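Molybdopterin biosynthesis Mog protein (Mycobacterium tuberculosis, PDB 2G4R) probably binds molybdopterin and activates it by adenylylation during biosynthesis of the molybdenum cofactor. Local coordinates at residues V9-R14 with N49-A54; S102-P105 with S110-S113; R122-N127 with D144-A149. All blocks are in the same frame, centred on the assembly; numbering follows the deposited sequence.

Contacts 1 and 3 both reach the central mixed sheet, but they cover it from opposite faces: contact 1 seats helix 49-60 on strand 6-11, and contact 3 seats helix 146-153 on strand 123-128. Their centres are 20 Å apart, and their nearest atoms about 7 Å. Contact 2 lies off the sheet, in the loop joining helix 93-102 to strand 117-120, with its centre 22 Å from that of contact 1 and 20 Å from that of contact 3. The three do not touch one another. All of them fall within the probable molybdopterin-binding domain. Contacts 1 and 3 are apolar helix-on-sheet packing in the domain's scaffold.

Contact 1 of 3, residues V9-R14 with N49-A54; sequences VVVSSR and NPVGEA
V51 of helix 49-60 and V11 of strand 6-11 meet methyl to methyl: V51 CG2 sits 3.5 Å from V11 CG1, a close approach for two aliphatic carbons. The same V51 methyl also reaches V11 CG2, at 4.0 Å, so that it faces both prongs of the strand valine at once. The two side chains cross at about a right angle. V11 points toward the helix, whereas V51 leaves its backbone obliquely. It is the branch of V51 lying anti to its own carbonyl carbon and beside its own N that makes the contact.

One turn further along the helix, A54 meets V9 more loosely: V9 CG1, placed opposite the backbone N by a chi1 of 175°, lies 4.2 Å from A54 CB. The backbones are spaced almost evenly at the two pairs, with V9 CA 7.3 Å from A54 CA. At the other pair, V11 CA is 7.1 Å from V51 CA. Pairing V9 with A54 and V11 with V51 sets residues i and i+2 of a strand against i and i+3 of a helix that runs in the opposite sense. All four residues are buried, and the interface is wholly apolar.

The valines keep other neighbours: V11 also touches T80, and V51 touches H83, both of helix 80-87, while V9 lies on V45. Strand 6-11 runs parallel between strands 43-45 and 65-69, bonded through its backbone to both. Helix 49-60 is the connection in the beta-alpha-beta crossover that joins those two flanking strands, and it passes over strand 6-11 in doing so.

Contact 2 of 3, residues S102-P105 with S110-S113; sequences SGLP and SVLS
This is a local, partly buried contact within one loop, where the chain after helix 93-102, at G103 and L104, packs against a short 3-10 segment at S110 and V111 before the chain enters strand 117-120. Four residues separate the two segments, and the CA atoms of L104 and S110 come within 5.6 Å of each other.

L104 does its touching with a single methyl. Its CD1 lies 3.5 Å from S110 CB and 3.9 Å from V111 CG1, covering the serine methylene and at the same time resting on one branch of the valine. The L104 side chain starts out along the contact; a chi1 of -156°, with CG roughly opposite the backbone N, and a chi2 of 50° then swing CD1 across to the 3-10 segment. V111 meets it with the methyl that lies beside its own N.

The loop belongs to the probable molybdopterin-binding domain, and its far end approaches the glycine-rich GGTG turn that follows strand 65-69: S113 OG is hydrogen-bonded to T72 OG1 of that turn. In relatives this turn contributes to the molybdopterin site, and it probably does so here.

On the polar side of the contact, S110 points its CB toward the other segment and sets OG 3.5 Å from G103 C, against main chain that carries no side chain of its own. The same hydroxyl makes a weak hydrogen bond to V107 O. The 3-10 turn is closed by S113 N donating to S110 O at 3.0 Å, and S113 O accepts a hydrogen bond from R100 NH2 of helix 93-102.

Contact 3 of 3, residues R122-N127 with D144-A149; sequences RTLIIN and DVLDHA
L124, in strand 123-128, meets helix 146-153 through one methyl, CD2, which faces two residues of the first helical turn. It lies 4.1 Å from L146 CD1 and 4.2 Å from A149 CB, both ordinary distances for apolar carbons. The two leucine side chains approach at a slant. L146 starts out neither toward nor away from the strand, and only its far end turns inward: CG is opposite the backbone N (chi1 -174°), and a chi2 of 49° brings CD1 toward L124. The alanine, by contrast, points toward the strand, and its single methyl reaches L124 with the CA atoms of L124 and A149 8.2 Å apart.

Around this small cluster, I92 and I153 also lie against L124, and L146 also touches V65 of the neighbouring strand. The first turn of the helix is held by A149 N donating to V145 O at 2.8 Å, V145 being the N-cap residue. On the strand, L124 is bonded through its backbone to D64 and I66, and the T123 hydroxyl to V63 O, while two residues on I126 projects from the same face onto L95 and I99 of helix 93-102.

Strand 123-128 thus lies inside the mixed sheet, between parallel strand 65-69 and antiparallel strand 117-120, with the C-terminal helix laid across one face: the helix-on-sheet packing of a three-layer alpha/beta fold.

Contact 1 of 3, residues V9-R14 with N49-A54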
ATOM      1  N   VAL A   9       7.607  -7.342   7.824  1.00 27.17           N
ATOM      2  CA  VAL A   9       6.339  -6.680   7.727  1.00 28.26           C
ATOM      3  C   VAL A   9       6.526  -5.318   8.357  1.00 27.98           C
ATOM      4  O   VAL A   9       6.744  -5.178   9.565  1.00 28.72           O
ATOM      5  CB  VAL A   9       5.280  -7.504   8.455  1.00 28.32           C
ATOM      6  CG1 VAL A   9       3.956  -6.774   8.465  1.00 30.77           C
ATOM      7  CG2 VAL A   9       5.205  -8.940   7.846  1.00 28.27           C
ATOM      8  N   VAL A  10       6.449  -4.306   7.521  1.00 29.91           N
ATOM      9  CA  VAL A  10       6.500  -2.918   7.958  1.00 29.93           C
ATOM     10  C   VAL A  10       5.065  -2.422   8.025  1.00 30.40           C
ATOM     11  O   VAL A  10       4.320  -2.500   7.031  1.00 30.77           O
ATOM     12  CB  VAL A  10       7.318  -2.076   6.969  1.00 30.52           C
ATOM     13  CG1 VAL A  10       7.389  -0.625   7.438  1.00 30.53           C
ATOM     14  CG2 VAL A  10       8.705  -2.662   6.779  1.00 32.60           C
ATOM     15  N   VAL A  11       4.678  -1.910   9.191  1.00 30.68           N
ATOM     16  CA  VAL A  11       3.304  -1.434   9.447  1.00 30.70           C
ATOM     17  C   VAL A  11       3.227   0.089   9.385  1.00 29.80           C
ATOM     18  O   VAL A  11       3.704   0.791  10.269  1.00 30.50           O
ATOM     19  CB  VAL A  11       2.767  -1.934  10.822  1.00 29.78           C
ATOM     20  CG1 VAL A  11       1.218  -1.654  10.980  1.00 28.55           C
ATOM     21  CG2 VAL A  11       3.105  -3.447  11.031  1.00 28.56           C
ATOM     22  N   SER A  12       2.620   0.600   8.330  1.00 30.47           N
ATOM     23  CA  SER A  12       2.410   2.017   8.183  1.00 32.65           C
ATOM     24  C   SER A  12       1.346   2.198   7.108  1.00 33.11           C
ATOM     25  O   SER A  12       1.519   1.790   5.944  1.00 32.50           O
ATOM     26  CB  SER A  12       3.702   2.711   7.750  1.00 33.76           C
ATOM     27  OG  SER A  12       3.455   4.053   7.312  1.00 35.70           O
ATOM     28  N   SER A  13       0.245   2.807   7.491  1.00 34.08           N
ATOM     29  CA  SER A  13      -0.856   2.984   6.541  1.00 35.13           C
ATOM     30  C   SER A  13      -0.440   3.929   5.417  1.00 35.18           C
ATOM     31  O   SER A  13      -0.695   3.634   4.233  1.00 34.69           O
ATOM     32  CB  SER A  13      -2.113   3.473   7.259  1.00 36.63           C
ATOM     33  OG  SER A  13      -2.597   2.477   8.159  1.00 36.56           O
ATOM     34  N   ARG A  14       0.262   5.013   5.751  1.00 36.56           N
ATOM     35  CA  ARG A  14       0.788   5.913   4.695  1.00 38.20           C
ATOM     36  C   ARG A  14       1.763   5.227   3.776  1.00 37.09           C
ATOM     37  O   ARG A  14       1.648   5.322   2.547  1.00 35.84           O
ATOM     38  CB  ARG A  14       1.480   7.138   5.291  1.00 38.98           C
ATOM     39  CG  ARG A  14       0.492   8.095   5.983  1.00 46.01           C
ATOM     40  CD  ARG A  14       1.214   9.087   6.895  1.00 45.08           C
ATOM     41  NE  ARG A  14       0.291   9.787   7.790  1.00 56.88           N
ATOM     42  CZ  ARG A  14      -0.014  11.096   7.768  1.00 65.94           C
ATOM     43  NH1 ARG A  14       0.512  11.955   6.881  1.00 60.83           N
ATOM     44  NH2 ARG A  14      -0.870  11.563   8.678  1.00 64.17           N
ATOM     45  N   ASN A  49      -6.146  -4.875  10.671  1.00 33.25           N
ATOM     46  CA  ASN A  49      -6.368  -6.187  10.116  1.00 33.96           C
ATOM     47  C   ASN A  49      -5.269  -6.656   9.165  1.00 32.97           C
ATOM     48  O   ASN A  49      -4.913  -7.844   9.201  1.00 33.46           O
ATOM     49  CB  ASN A  49      -7.764  -6.312   9.497  1.00 34.20           C
ATOM     50  CG  ASN A  49      -8.904  -6.432  10.564  1.00 38.06           C
ATOM     51  OD1 ASN A  49      -8.698  -6.850  11.713  1.00 38.57           O
ATOM     52  ND2 ASN A  49     -10.116  -6.075  10.145  1.00 38.46           N
ATOM     53  N   PRO A  50      -4.757  -5.767   8.285  1.00 31.98           N
ATOM     54  CA  PRO A  50      -3.666  -6.149   7.348  1.00 31.15           C
ATOM     55  C   PRO A  50      -2.433  -6.712   8.058  1.00 30.27           C
ATOM     56  O   PRO A  50      -1.733  -7.547   7.464  1.00 30.94           O
ATOM     57  CB  PRO A  50      -3.343  -4.831   6.638  1.00 30.63           C
ATOM     58  CG  PRO A  50      -4.666  -4.093   6.707  1.00 31.93           C
ATOM     59  CD  PRO A  50      -5.198  -4.378   8.041  1.00 32.13           C
ATOM     60  N   VAL A  51      -2.226  -6.323   9.325  1.00 31.13           N
ATOM     61  CA  VAL A  51      -1.155  -6.905  10.178  1.00 30.74           C
ATOM     62  C   VAL A  51      -1.445  -8.377  10.521  1.00 29.43           C
ATOM     63  O   VAL A  51      -0.602  -9.281  10.303  1.00 27.39           O
ATOM     64  CB  VAL A  51      -0.916  -6.131  11.493  1.00 30.07           C
ATOM     65  CG1 VAL A  51       0.272  -6.804  12.282  1.00 30.95           C
ATOM     66  CG2 VAL A  51      -0.665  -4.649  11.205  1.00 31.15           C
ATOM     67  N   GLY A  52      -2.642  -8.616  11.072  1.00 30.32           N
ATOM     68  CA  GLY A  52      -3.102 -10.008  11.272  1.00 31.13           C
ATOM     69  C   GLY A  52      -2.976 -10.880  10.015  1.00 30.58           C
ATOM     70  O   GLY A  52      -2.473 -12.018  10.046  1.00 30.55           O
ATOM     71  N   GLU A  53      -3.464 -10.348   8.908  1.00 31.11           N
ATOM     72  CA  GLU A  53      -3.426 -11.043   7.620  1.00 31.99           C
ATOM     73  C   GLU A  53      -2.006 -11.377   7.221  1.00 31.49           C
ATOM     74  O   GLU A  53      -1.729 -12.526   6.875  1.00 32.41           O
ATOM     75  CB  GLU A  53      -4.086 -10.195   6.509  1.00 32.60           C
ATOM     76  CG  GLU A  53      -4.027 -10.851   5.137  1.00 32.50           C
ATOM     77  CD  GLU A  53      -4.644  -9.998   4.027  1.00 36.51           C
ATOM     78  OE1 GLU A  53      -4.671  -8.720   4.144  1.00 46.14           O
ATOM     79  OE2 GLU A  53      -5.095 -10.633   3.044  1.00 48.00           O
ATOM     80  N   ALA A  54      -1.092 -10.400   7.275  1.00 30.49           N
ATOM     81  CA  ALA A  54       0.323 -10.678   6.941  1.00 31.15           C
ATOM     82  C   ALA A  54       1.009 -11.738   7.879  1.00 31.03           C
ATOM     83  O   ALA A  54       1.725 -12.643   7.435  1.00 31.30           O
ATOM     84  CB  ALA A  54       1.097  -9.409   6.942  1.00 30.24           C
TER

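Contact 2 of 3, residues S102-P105 with S110-S113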
ATOM      1  N   SER A 102      17.259  -1.635  24.834  1.00 40.18           N
ATOM      2  CA  SER A 102      18.372  -1.481  23.895  1.00 41.48           C
ATOM      3  C   SER A 102      18.485  -0.004  23.452  1.00 43.31           C
ATOM      4  O   SER A 102      19.574   0.514  23.298  1.00 43.10           O
ATOM      5  CB  SER A 102      18.171  -2.428  22.689  1.00 40.22           C
ATOM      6  OG  SER A 102      17.287  -1.900  21.674  1.00 32.93           O
ATOM      7  N   GLY A 103      17.358   0.665  23.281  1.00 45.54           N
ATOM      8  CA  GLY A 103      17.347   2.009  22.709  1.00 48.43           C
ATOM      9  C   GLY A 103      17.292   3.070  23.777  1.00 50.42           C
ATOM     10  O   GLY A 103      17.250   4.273  23.499  1.00 50.12           O
ATOM     11  N   LEU A 104      17.311   2.603  25.016  1.00 53.19           N
ATOM     12  CA  LEU A 104      16.906   3.421  26.119  1.00 54.32           C
ATOM     13  C   LEU A 104      17.876   4.551  26.365  1.00 56.15           C
ATOM     14  O   LEU A 104      17.457   5.713  26.340  1.00 57.30           O
ATOM     15  CB  LEU A 104      16.725   2.574  27.377  1.00 54.61           C
ATOM     16  CG  LEU A 104      15.790   3.189  28.396  1.00 55.08           C
ATOM     17  CD1 LEU A 104      14.477   3.631  27.754  1.00 59.78           C
ATOM     18  CD2 LEU A 104      15.545   2.133  29.499  1.00 59.23           C
ATOM     19  N   PRO A 105      19.180   4.231  26.522  1.00 57.31           N
ATOM     20  CA  PRO A 105      20.150   5.151  27.109  1.00 57.06           C
ATOM     21  C   PRO A 105      19.745   6.636  27.320  1.00 57.42           C
ATOM     22  O   PRO A 105      19.899   7.043  28.486  1.00 58.80           O
ATOM     23  CB  PRO A 105      21.427   4.901  26.288  1.00 57.47           C
ATOM     24  CG  PRO A 105      21.098   3.512  25.477  1.00 58.86           C
ATOM     25  CD  PRO A 105      19.869   2.985  26.150  1.00 57.19           C
ATOM     26  N   SER A 110      11.537   4.983  24.466  1.00 43.08           N
ATOM     27  CA  SER A 110      11.625   3.529  24.248  1.00 42.02           C
ATOM     28  C   SER A 110      10.632   2.749  25.065  1.00 40.14           C
ATOM     29  O   SER A 110      10.038   1.814  24.551  1.00 38.87           O
ATOM     30  CB  SER A 110      13.013   3.015  24.627  1.00 42.98           C
ATOM     31  OG  SER A 110      13.844   3.058  23.507  1.00 49.42           O
ATOM     32  N   VAL A 111      10.492   3.139  26.337  1.00 38.65           N
ATOM     33  CA  VAL A 111       9.537   2.540  27.296  1.00 38.71           C
ATOM     34  C   VAL A 111       8.055   2.498  26.844  1.00 37.34           C
ATOM     35  O   VAL A 111       7.222   1.806  27.471  1.00 37.54           O
ATOM     36  CB  VAL A 111       9.570   3.280  28.710  1.00 38.19           C
ATOM     37  CG1 VAL A 111      10.950   3.243  29.331  1.00 39.40           C
ATOM     38  CG2 VAL A 111       9.110   4.747  28.580  1.00 41.48           C
ATOM     39  N   LEU A 112       7.722   3.274  25.814  1.00 36.02           N
ATOM     40  CA  LEU A 112       6.351   3.369  25.318  1.00 35.79           C
ATOM     41  C   LEU A 112       6.073   2.370  24.216  1.00 34.45           C
ATOM     42  O   LEU A 112       4.924   2.226  23.777  1.00 33.91           O
ATOM     43  CB  LEU A 112       6.079   4.782  24.785  1.00 36.14           C
ATOM     44  CG  LEU A 112       6.301   5.897  25.811  1.00 38.65           C
ATOM     45  CD1 LEU A 112       5.887   7.219  25.183  1.00 38.61           C
ATOM     46  CD2 LEU A 112       5.498   5.602  27.081  1.00 38.80           C
ATOM     47  N   SER A 113       7.112   1.714  23.700  1.00 32.45           N
ATOM     48  CA  SER A 113       6.859   0.701  22.682  1.00 32.08           C
ATOM     49  C   SER A 113       6.289  -0.516  23.352  1.00 29.70           C
ATOM     50  O   SER A 113       6.893  -1.037  24.319  1.00 30.34           O
ATOM     51  CB  SER A 113       8.134   0.300  21.913  1.00 32.79           C
ATOM     52  OG  SER A 113       7.853  -0.898  21.131  1.00 35.14           O
TER

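Contact 3 of 3, residues R122-N127 with D144-A149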
ATOM      1  N   ARG A 122       6.253 -22.933  14.565  1.00 36.21           N
ATOM      2  CA  ARG A 122       7.718 -22.971  14.700  1.00 37.20           C
ATOM      3  C   ARG A 122       8.355 -21.673  14.145  1.00 35.97           C
ATOM      4  O   ARG A 122       9.535 -21.655  13.803  1.00 36.35           O
ATOM      5  CB  ARG A 122       8.301 -24.175  13.978  1.00 38.36           C
ATOM      6  CG  ARG A 122       7.793 -25.563  14.443  1.00 42.71           C
ATOM      7  CD  ARG A 122       8.746 -26.707  13.964  1.00 45.12           C
ATOM      8  NE  ARG A 122      10.062 -26.193  13.551  1.00 56.22           N
ATOM      9  CZ  ARG A 122      11.180 -26.904  13.451  1.00 56.09           C
ATOM     10  NH1 ARG A 122      11.202 -28.220  13.686  1.00 59.42           N
ATOM     11  NH2 ARG A 122      12.299 -26.271  13.084  1.00 59.54           N
ATOM     12  N   THR A 123       7.562 -20.601  14.096  1.00 33.53           N
ATOM     13  CA  THR A 123       7.997 -19.304  13.612  1.00 32.95           C
ATOM     14  C   THR A 123       8.238 -18.322  14.779  1.00 31.00           C
ATOM     15  O   THR A 123       7.409 -18.155  15.673  1.00 29.70           O
ATOM     16  CB  THR A 123       6.896 -18.706  12.674  1.00 33.73           C
ATOM     17  OG1 THR A 123       6.648 -19.614  11.592  1.00 34.42           O
ATOM     18  CG2 THR A 123       7.297 -17.387  12.143  1.00 32.95           C
ATOM     19  N   LEU A 124       9.401 -17.694  14.766  1.00 29.91           N
ATOM     20  CA  LEU A 124       9.721 -16.726  15.760  1.00 29.73           C
ATOM     21  C   LEU A 124       9.281 -15.381  15.190  1.00 28.44           C
ATOM     22  O   LEU A 124       9.591 -15.061  14.045  1.00 28.13           O
ATOM     23  CB  LEU A 124      11.181 -16.749  16.064  1.00 29.89           C
ATOM     24  CG  LEU A 124      11.801 -15.629  16.909  1.00 28.97           C
ATOM     25  CD1 LEU A 124      11.337 -15.697  18.358  1.00 32.62           C
ATOM     26  CD2 LEU A 124      13.299 -15.774  16.824  1.00 31.35           C
ATOM     27  N   ILE A 125       8.527 -14.642  15.967  1.00 25.76           N
ATOM     28  CA  ILE A 125       8.047 -13.291  15.588  1.00 27.90           C
ATOM     29  C   ILE A 125       8.616 -12.255  16.549  1.00 27.59           C
ATOM     30  O   ILE A 125       8.474 -12.397  17.760  1.00 27.29           O
ATOM     31  CB  ILE A 125       6.497 -13.151  15.615  1.00 28.17           C
ATOM     32  CG1 ILE A 125       5.870 -14.353  14.928  1.00 30.91           C
ATOM     33  CG2 ILE A 125       6.049 -11.741  15.091  1.00 27.21           C
ATOM     34  CD1 ILE A 125       4.487 -14.227  14.650  1.00 28.59           C
ATOM     35  N   ILE A 126       9.159 -11.202  15.964  1.00 27.70           N
ATOM     36  CA  ILE A 126       9.826 -10.066  16.651  1.00 28.48           C
ATOM     37  C   ILE A 126       9.175  -8.725  16.285  1.00 27.32           C
ATOM     38  O   ILE A 126       9.184  -8.330  15.133  1.00 25.42           O
ATOM     39  CB  ILE A 126      11.298 -10.012  16.237  1.00 26.89           C
ATOM     40  CG1 ILE A 126      11.986 -11.410  16.354  1.00 30.41           C
ATOM     41  CG2 ILE A 126      12.049  -8.930  17.030  1.00 28.96           C
ATOM     42  CD1 ILE A 126      12.040 -11.977  17.788  1.00 32.57           C
ATOM     43  N   ASN A 127       8.577  -8.022  17.254  1.00 27.06           N
ATOM     44  CA  ASN A 127       8.105  -6.659  16.995  1.00 27.09           C
ATOM     45  C   ASN A 127       9.250  -5.676  17.308  1.00 27.49           C
ATOM     46  O   ASN A 127       9.847  -5.734  18.388  1.00 28.25           O
ATOM     47  CB  ASN A 127       6.898  -6.243  17.849  1.00 28.82           C
ATOM     48  CG  ASN A 127       5.593  -7.027  17.573  1.00 27.30           C
ATOM     49  OD1 ASN A 127       5.336  -7.572  16.473  1.00 34.13           O
ATOM     50  ND2 ASN A 127       4.705  -6.951  18.550  1.00 24.07           N
ATOM     51  N   ASP A 144      22.401 -11.332  19.247  1.00 37.00           N
ATOM     52  CA  ASP A 144      22.982 -12.058  20.376  1.00 38.79           C
ATOM     53  C   ASP A 144      22.290 -13.402  20.680  1.00 37.45           C
ATOM     54  O   ASP A 144      22.864 -14.259  21.386  1.00 38.55           O
ATOM     55  CB  ASP A 144      22.827 -11.196  21.648  1.00 38.97           C
ATOM     56  CG  ASP A 144      23.783  -9.994  21.721  1.00 45.50           C
ATOM     57  OD1 ASP A 144      24.829  -9.969  21.022  1.00 47.66           O
ATOM     58  OD2 ASP A 144      23.463  -9.080  22.548  1.00 45.68           O
ATOM     59  N   VAL A 145      21.053 -13.572  20.222  1.00 35.65           N
ATOM     60  CA  VAL A 145      20.284 -14.740  20.570  1.00 36.31           C
ATOM     61  C   VAL A 145      19.609 -15.499  19.428  1.00 36.27           C
ATOM     62  O   VAL A 145      19.062 -16.578  19.698  1.00 36.85           O
ATOM     63  CB  VAL A 145      19.174 -14.393  21.590  1.00 36.85           C
ATOM     64  CG1 VAL A 145      19.764 -13.763  22.847  1.00 39.34           C
ATOM     65  CG2 VAL A 145      18.075 -13.539  20.934  1.00 32.83           C
ATOM     66  N   LEU A 146      19.640 -14.974  18.191  1.00 36.35           N
ATOM     67  CA  LEU A 146      18.907 -15.589  17.065  1.00 36.15           C
ATOM     68  C   LEU A 146      19.248 -17.074  16.855  1.00 36.07           C
ATOM     69  O   LEU A 146      18.355 -17.916  16.752  1.00 34.61           O
ATOM     70  CB  LEU A 146      19.130 -14.818  15.756  1.00 37.17           C
ATOM     71  CG  LEU A 146      18.306 -15.283  14.513  1.00 36.56           C
ATOM     72  CD1 LEU A 146      16.813 -15.460  14.799  1.00 39.03           C
ATOM     73  CD2 LEU A 146      18.447 -14.318  13.324  1.00 37.54           C
ATOM     74  N   ASP A 147      20.545 -17.401  16.803  1.00 35.49           N
ATOM     75  CA  ASP A 147      20.952 -18.756  16.443  1.00 35.83           C
ATOM     76  C   ASP A 147      20.497 -19.752  17.496  1.00 34.84           C
ATOM     77  O   ASP A 147      19.925 -20.803  17.184  1.00 34.50           O
ATOM     78  CB  ASP A 147      22.472 -18.854  16.295  1.00 36.18           C
ATOM     79  CG  ASP A 147      22.985 -18.197  15.028  1.00 42.52           C
ATOM     80  OD1 ASP A 147      22.421 -18.471  13.933  1.00 53.11           O
ATOM     81  OD2 ASP A 147      23.955 -17.409  15.132  1.00 52.51           O
ATOM     82  N   HIS A 148      20.732 -19.397  18.752  1.00 34.92           N
ATOM     83  CA  HIS A 148      20.251 -20.180  19.855  1.00 34.48           C
ATOM     84  C   HIS A 148      18.722 -20.319  19.815  1.00 33.62           C
ATOM     85  O   HIS A 148      18.217 -21.440  19.938  1.00 33.84           O
ATOM     86  CB  HIS A 148      20.712 -19.542  21.167  1.00 35.35           C
ATOM     87  CG  HIS A 148      20.326 -20.318  22.375  1.00 35.80           C
ATOM     88  ND1 HIS A 148      20.952 -21.489  22.737  1.00 46.45           N
ATOM     89  CD2 HIS A 148      19.362 -20.103  23.295  1.00 44.05           C
ATOM     90  CE1 HIS A 148      20.392 -21.959  23.839  1.00 47.24           C
ATOM     91  NE2 HIS A 148      19.425 -21.135  24.200  1.00 44.61           N
ATOM     92  N   ALA A 149      17.991 -19.194  19.633  1.00 31.89           N
ATOM     93  CA  ALA A 149      16.530 -19.210  19.586  1.00 31.65           C
ATOM     94  C   ALA A 149      16.002 -20.143  18.491  1.00 31.36           C
ATOM     95  O   ALA A 149      15.115 -20.951  18.748  1.00 30.38           O
ATOM     96  CB  ALA A 149      15.950 -17.784  19.392  1.00 31.32           C
TER